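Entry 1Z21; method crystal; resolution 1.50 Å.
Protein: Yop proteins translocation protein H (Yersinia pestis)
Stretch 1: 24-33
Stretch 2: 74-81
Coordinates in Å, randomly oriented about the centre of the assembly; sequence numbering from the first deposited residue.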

# COMPACT_ATOMS: atom_id res chain seq x y z
N ASP A 24 5.15 14.63 4.38
CA ASP A 24 3.88 14.88 5.02
C ASP A 24 3.04 13.59 5.05
O ASP A 24 2.55 13.15 4.03
CB ASP A 24 3.13 15.97 4.26
CG ASP A 24 1.91 16.46 4.99
OD1 ASP A 24 1.17 15.63 5.53
OD2 ASP A 24 1.62 17.66 5.10
N HIS A 25 2.89 13.01 6.23
CA HIS A 25 2.18 11.74 6.36
C HIS A 25 0.68 11.84 6.23
O HIS A 25 0.02 10.85 5.99
CB HIS A 25 2.51 11.08 7.70
CG HIS A 25 3.96 10.77 7.86
ND1 HIS A 25 4.77 10.43 6.80
CD2 HIS A 25 4.75 10.74 8.96
CE1 HIS A 25 5.99 10.22 7.24
NE2 HIS A 25 6.01 10.40 8.54
N ALA A 26 0.13 13.03 6.44
CA ALA A 26 -1.30 13.22 6.25
C ALA A 26 -1.63 13.08 4.78
O ALA A 26 -2.64 12.47 4.42
CB ALA A 26 -1.74 14.58 6.78
N VAL A 27 -0.76 13.58 3.91
CA VAL A 27 -0.95 13.45 2.48
C VAL A 27 -0.80 11.99 2.08
O VAL A 27 -1.58 11.46 1.31
CB VAL A 27 0.05 14.33 1.70
CG1 VAL A 27 -0.08 14.09 0.21
CG2 VAL A 27 -0.19 15.82 2.02
N LEU A 28 0.22 11.34 2.63
CA LEU A 28 0.44 9.93 2.34
C LEU A 28 -0.73 9.06 2.85
O LEU A 28 -1.09 8.07 2.22
CB LEU A 28 1.77 9.48 2.94
CG LEU A 28 2.25 8.08 2.55
CD1 LEU A 28 2.41 7.93 1.05
CD2 LEU A 28 3.55 7.79 3.26
N GLU A 29 -1.34 9.44 3.96
CA GLU A 29 -2.50 8.72 4.48
C GLU A 29 -3.69 8.84 3.52
O GLU A 29 -4.40 7.86 3.25
CB GLU A 29 -2.86 9.22 5.88
CG GLU A 29 -4.18 8.71 6.43
CD GLU A 29 -4.22 7.21 6.61
OE1 GLU A 29 -3.14 6.57 6.63
OE2 GLU A 29 -5.34 6.68 6.71
N VAL A 30 -3.92 10.02 2.97
CA VAL A 30 -4.94 10.14 1.91
C VAL A 30 -4.63 9.19 0.73
O VAL A 30 -5.51 8.45 0.26
CB VAL A 30 -5.07 11.61 1.40
CG1 VAL A 30 -6.14 11.68 0.32
CG2 VAL A 30 -5.42 12.54 2.54
N LEU A 31 -3.38 9.18 0.28
CA LEU A 31 -2.95 8.28 -0.80
C LEU A 31 -3.19 6.81 -0.45
O LEU A 31 -3.63 6.03 -1.30
CB LEU A 31 -1.47 8.50 -1.11
CG LEU A 31 -1.16 9.68 -2.05
CD1 LEU A 31 0.30 10.13 -1.97
CD2 LEU A 31 -1.51 9.32 -3.46
N ALA A 32 -2.93 6.46 0.80
CA ALA A 32 -2.98 5.07 1.24
C ALA A 32 -4.39 4.59 1.50
O ALA A 32 -4.64 3.39 1.54
CB ALA A 32 -2.15 4.88 2.48
N THR A 33 -5.32 5.52 1.65
CA THR A 33 -6.68 5.19 2.08
C THR A 33 -7.36 4.18 1.17
O THR A 33 -7.73 3.12 1.66
CB THR A 33 -7.53 6.48 2.27
OG1 THR A 33 -7.07 7.16 3.44
CG2 THR A 33 -8.98 6.13 2.57
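Stretch 2, residues 74-81: EAILLQVL

Two helices that cross at a right angle can touch over only a short length, so the residues at the crossing must do most of the work; this pair from a Yersinia translocation protein is a compact example. Residues 74-81 are helical throughout, within a longer helix, and lie across helix 25-33 with a signed crossing angle of -91° and an axial separation of 8.9 Å. The backbones come nearest at Ala32 and Ile76, whose CA atoms are 5.5 Å apart; Ala32 has its CB turned toward the second helix at this point.

Along the second helix, Glu74 stands clear of the partner and contact begins with Ala75. Its CB points toward the first helix and lies 4.0 Å from CD1 of Leu28, while its carbonyl O is 3.8 Å from Leu28 CD2. Ile76 leaves its backbone sideways, but with both chi angles in m its tip comes nearer: CD1 reaches within 3.9 Å of Leu31 CB and 4.0 Å of Ala32 N. Leu77 then points away and Leu78 sideways, and neither touches the partner; Leu77, though turned away from this helix, is buried by the rest of the structure.

One turn after Ala75, Gln79 returns to the interface and buries more surface than any other residue here. Its side chain (chi1 t, chi2 p) fits as a knob into the hole formed by His25, Leu28, Glu29 and Ala32. The aliphatic part packs closely, with Gln79 CG 3.6 Å from Ala32 CB and Gln79 CB 3.8 Å from Leu28 CG. The amide completes the fit: Gln79 NE2 donates a nearly linear hydrogen bond to Glu29 OE1 at 2.8 Å. Val80 adds a lighter contact, its CG2 4.1 Å from Ala32 O, and Leu81 is already out of reach.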

# COMPACT_ATOMS: atom_id res chain seq x y z
N GLU A 74 6.51 1.19 -1.76
CA GLU A 74 7.12 1.11 -0.44
C GLU A 74 6.47 2.09 0.53
O GLU A 74 6.12 1.73 1.63
CB GLU A 74 8.62 1.39 -0.53
CG GLU A 74 9.39 0.27 -1.22
CD GLU A 74 10.79 0.67 -1.63
OE1 GLU A 74 11.14 1.86 -1.54
OE2 GLU A 74 11.54 -0.23 -2.05
N ALA A 75 6.26 3.33 0.08
CA ALA A 75 5.60 4.34 0.91
C ALA A 75 4.16 3.96 1.23
O ALA A 75 3.72 4.08 2.37
CB ALA A 75 5.64 5.69 0.22
N ILE A 76 3.43 3.52 0.21
CA ILE A 76 2.05 3.10 0.39
C ILE A 76 1.96 1.94 1.37
O ILE A 76 1.16 1.98 2.29
CB ILE A 76 1.40 2.75 -0.97
CG1 ILE A 76 1.19 4.03 -1.81
CG2 ILE A 76 0.08 1.99 -0.78
CD1 ILE A 76 0.09 4.97 -1.33
N LEU A 77 2.78 0.91 1.19
CA LEU A 77 2.75 -0.28 2.05
C LEU A 77 2.98 0.08 3.52
O LEU A 77 2.24 -0.37 4.38
CB LEU A 77 3.79 -1.33 1.57
CG LEU A 77 3.38 -2.13 0.32
CD1 LEU A 77 4.57 -2.93 -0.20
CD2 LEU A 77 2.21 -3.03 0.63
N LEU A 78 3.99 0.90 3.77
CA LEU A 78 4.31 1.36 5.12
C LEU A 78 3.14 2.16 5.70
O LEU A 78 2.76 1.96 6.84
CB LEU A 78 5.61 2.16 5.12
CG LEU A 78 6.84 1.26 4.89
CD1 LEU A 78 8.09 2.05 4.57
CD2 LEU A 78 7.09 0.39 6.09
N GLN A 79 2.54 3.02 4.90
CA GLN A 79 1.42 3.82 5.40
C GLN A 79 0.17 2.98 5.65
O GLN A 79 -0.52 3.19 6.63
CB GLN A 79 1.14 5.01 4.47
CG GLN A 79 0.07 5.98 5.03
CD GLN A 79 0.50 6.66 6.33
OE1 GLN A 79 1.69 6.92 6.53
NE2 GLN A 79 -0.47 6.96 7.19
N VAL A 80 -0.11 2.01 4.79
CA VAL A 80 -1.19 1.07 5.02
C VAL A 80 -1.04 0.41 6.40
O VAL A 80 -2.00 0.33 7.17
CB VAL A 80 -1.27 -0.01 3.89
CG1 VAL A 80 -2.17 -1.16 4.28
CG2 VAL A 80 -1.76 0.60 2.59
N LEU A 81 0.16 -0.06 6.71
CA LEU A 81 0.43 -0.69 8.01
C LEU A 81 0.06 0.22 9.18
O LEU A 81 -0.46 -0.26 10.18
CB LEU A 81 1.90 -1.11 8.12
CG LEU A 81 2.28 -2.47 7.55
CD1 LEU A 81 3.77 -2.59 7.48
CD2 LEU A 81 1.71 -3.62 8.38